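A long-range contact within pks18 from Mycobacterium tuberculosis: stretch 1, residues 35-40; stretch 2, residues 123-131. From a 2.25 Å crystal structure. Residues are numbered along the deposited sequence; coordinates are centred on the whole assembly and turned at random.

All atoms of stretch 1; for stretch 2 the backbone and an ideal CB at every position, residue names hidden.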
# COMPACT_ATOMS: atom_id res chain seq x y z
N ILE A 35 -13.48 5.46 16.07
CA ILE A 35 -12.07 5.57 16.45
C ILE A 35 -12.16 5.49 17.97
O ILE A 35 -12.64 6.42 18.61
CB ILE A 35 -11.47 6.93 16.06
CG1 ILE A 35 -11.40 7.05 14.54
CG2 ILE A 35 -10.10 7.09 16.70
CD1 ILE A 35 -11.13 8.48 14.06
N GLU A 36 -11.72 4.38 18.53
CA GLU A 36 -11.81 4.17 19.96
C GLU A 36 -10.54 4.52 20.71
O GLU A 36 -10.55 4.72 21.93
CB GLU A 36 -12.26 2.72 20.20
CG GLU A 36 -13.43 2.39 19.30
CD GLU A 36 -14.20 1.15 19.68
OE1 GLU A 36 -13.59 0.06 19.73
OE2 GLU A 36 -15.43 1.26 19.91
N GLY A 37 -9.44 4.61 19.97
CA GLY A 37 -8.16 4.95 20.56
C GLY A 37 -7.40 5.81 19.58
O GLY A 37 -7.50 5.59 18.37
N LEU A 38 -6.65 6.77 20.09
CA LEU A 38 -5.88 7.68 19.25
C LEU A 38 -4.64 8.17 20.00
O LEU A 38 -4.75 8.72 21.10
CB LEU A 38 -6.75 8.86 18.83
CG LEU A 38 -6.18 9.96 17.91
CD1 LEU A 38 -7.32 10.85 17.46
CD2 LEU A 38 -5.12 10.80 18.62
N ALA A 39 -3.48 8.01 19.38
CA ALA A 39 -2.23 8.44 19.99
C ALA A 39 -1.40 9.22 18.99
O ALA A 39 -1.51 9.03 17.77
CB ALA A 39 -1.43 7.25 20.50
N THR A 40 -0.55 10.08 19.52
CA THR A 40 0.29 10.94 18.71
C THR A 40 1.75 10.91 19.17
O THR A 40 2.04 10.73 20.35
CB THR A 40 -0.26 12.36 18.80
OG1 THR A 40 -1.33 12.52 17.86
CG2 THR A 40 0.82 13.37 18.59
N UNK A 123 0.57 3.53 22.82
CA UNK A 123 -0.19 4.59 23.46
C UNK A 123 -1.66 4.56 23.04
O UNK A 123 -2.54 4.87 23.84
CB UNK A 123 0.43 5.95 23.13
N UNK A 124 -1.91 4.20 21.78
CA UNK A 124 -3.28 4.14 21.25
C UNK A 124 -4.09 2.99 21.84
O UNK A 124 -5.31 3.09 21.98
CB UNK A 124 -3.24 4.01 19.73
N UNK A 125 -3.40 1.90 22.17
CA UNK A 125 -4.07 0.73 22.74
C UNK A 125 -4.15 0.79 24.27
O UNK A 125 -5.05 0.20 24.87
CB UNK A 125 -3.34 -0.54 22.31
N UNK A 126 -3.22 1.53 24.87
CA UNK A 126 -3.10 1.68 26.33
C UNK A 126 -4.37 1.71 27.18
O UNK A 126 -4.45 1.02 28.19
CB UNK A 126 -2.34 2.98 26.61
N UNK A 127 -5.36 2.51 26.81
CA UNK A 127 -6.57 2.55 27.63
C UNK A 127 -7.65 1.52 27.33
O UNK A 127 -8.56 1.33 28.13
CB UNK A 127 -7.20 3.94 27.50
N UNK A 128 -7.56 0.84 26.18
CA UNK A 128 -8.58 -0.15 25.80
C UNK A 128 -8.38 -1.53 26.42
O UNK A 128 -7.26 -1.94 26.72
CB UNK A 128 -8.60 -0.29 24.28
N UNK A 129 -9.49 -2.27 26.63
CA UNK A 129 -9.47 -3.60 27.23
C UNK A 129 -9.33 -4.69 26.17
O UNK A 129 -9.44 -5.87 26.47
CB UNK A 129 -10.74 -3.83 28.05
N UNK A 130 -9.07 -4.29 24.94
CA UNK A 130 -8.94 -5.26 23.88
C UNK A 130 -7.72 -6.14 24.07
O UNK A 130 -6.61 -5.67 24.30
CB UNK A 130 -8.87 -4.55 22.52
N UNK A 131 -7.94 -7.45 23.98
CA UNK A 131 -6.88 -8.42 24.12
C UNK A 131 -6.24 -8.55 22.74
O UNK A 131 -6.85 -8.18 21.74
CB UNK A 131 -7.40 -9.76 24.65

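Position 123 sits in a helical backbone (phi/psi -62/-35), and its CA-to-CB bond points toward the strand. The ideal CB already lies 3.5 Å from Ala39 CB, a tight fit, so the small methyl there leaves room for a beta carbon but asks the rest of the chain to lead away. An unbranched, long side chain would suit, and the carbonyl of Thr40 beyond would tolerate a positive end. The deposited residue is Arg123. Its CB meets Ala39 CB at 3.4 Å, and with chi1 m and chi2 and chi3 t the chain extends until NH1 stands 3.7 Å from Thr40 O, an oblique approach without a hydrogen bond; NE and NH2 are satisfied elsewhere in the structure.

Position 124 is where the backbones come nearest, with its CA 4.6 Å from the CA of Ala39. The CA-to-CB bond points sideways, and the ideal CB is 3.8 Å from Ala39 CB and 4.5 Å from Gly37 C. So close an approach favours a small residue, alanine, glycine or perhaps serine. Ala124 is found: its CB packs on Ala39 CB at 3.8 Å, methyl against methyl. Its carbonyl O lies 3.7 Å from Gly37 CA, and a beta carbon on Gly37 would clash with that oxygen, so the strand too is kept bare at this point.

Position 125 points away, and stretch 1 imposes no choice; it is Leu125. Its carbonyl opens a type I turn, closed by the hydrogen bond from the backbone N of position 128 to Leu125 O at 2.9 Å. Within that turn, 126 and 127 have nothing of stretch 1 near their ideal CB atoms. Many residues would serve; Ala126 and Gly127 are deposited, and 127 has room for a beta carbon.

Position 128 points toward the strand, but its ideal CB has nothing of stretch 1 within 5.5 Å. A medium or long apolar chain could span the gap to Gly37 and the backbone of Glu36. Leu128 does so, both chi angles m: CD2 comes within 4.0 Å of Gly37 CA, and CD1 within 3.8 Å of Glu36 O.

Position 129 is out of reach and takes Pro129.

Position 130 again points toward stretch 1 from a distance, with the Glu36 carboxylate on offer. A long side chain with a polar or positively charged end would suit. Tyr130 extends its ring toward that acid, but OH and Glu36 OE1 are modelled 2.3 Å apart, too close to interpret.

Position 131 is out of reach; Arg131 makes no contact here.

Stretch 2 (123-131) RALAGLPYR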
# COMPACT_ATOMS: atom_id res chain seq x y z
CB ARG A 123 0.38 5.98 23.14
CG ARG A 123 1.85 6.18 23.44
CD ARG A 123 2.27 7.63 23.17
NE ARG A 123 3.72 7.77 23.21
CZ ARG A 123 4.36 8.91 23.41
NH1 ARG A 123 3.69 10.04 23.59
NH2 ARG A 123 5.69 8.91 23.46
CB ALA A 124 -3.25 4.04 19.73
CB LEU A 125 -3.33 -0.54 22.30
CG LEU A 125 -3.44 -0.93 20.82
CD1 LEU A 125 -2.27 -1.81 20.43
CD2 LEU A 125 -4.78 -1.64 20.56
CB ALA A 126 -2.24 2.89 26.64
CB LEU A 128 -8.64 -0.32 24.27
CG LEU A 128 -9.14 0.79 23.34
CD1 LEU A 128 -10.25 1.58 24.02
CD2 LEU A 128 -7.99 1.70 22.96
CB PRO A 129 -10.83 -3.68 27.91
CG PRO A 129 -11.70 -3.00 26.89
CD PRO A 129 -10.87 -1.78 26.50
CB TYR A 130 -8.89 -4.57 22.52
CG TYR A 130 -10.01 -3.58 22.32
CD1 TYR A 130 -11.31 -3.87 22.75
CD2 TYR A 130 -9.78 -2.35 21.71
CE1 TYR A 130 -12.34 -2.95 22.57
CE2 TYR A 130 -10.79 -1.43 21.52
CZ TYR A 130 -12.07 -1.74 21.95
OH TYR A 130 -13.07 -0.80 21.77
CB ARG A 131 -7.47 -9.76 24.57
CG ARG A 131 -6.45 -10.69 25.22
CD ARG A 131 -5.84 -10.05 26.47
NE ARG A 131 -4.73 -10.85 26.99
CZ ARG A 131 -3.63 -11.13 26.29
NH1 ARG A 131 -3.50 -10.69 25.04
NH2 ARG A 131 -2.67 -11.87 26.83
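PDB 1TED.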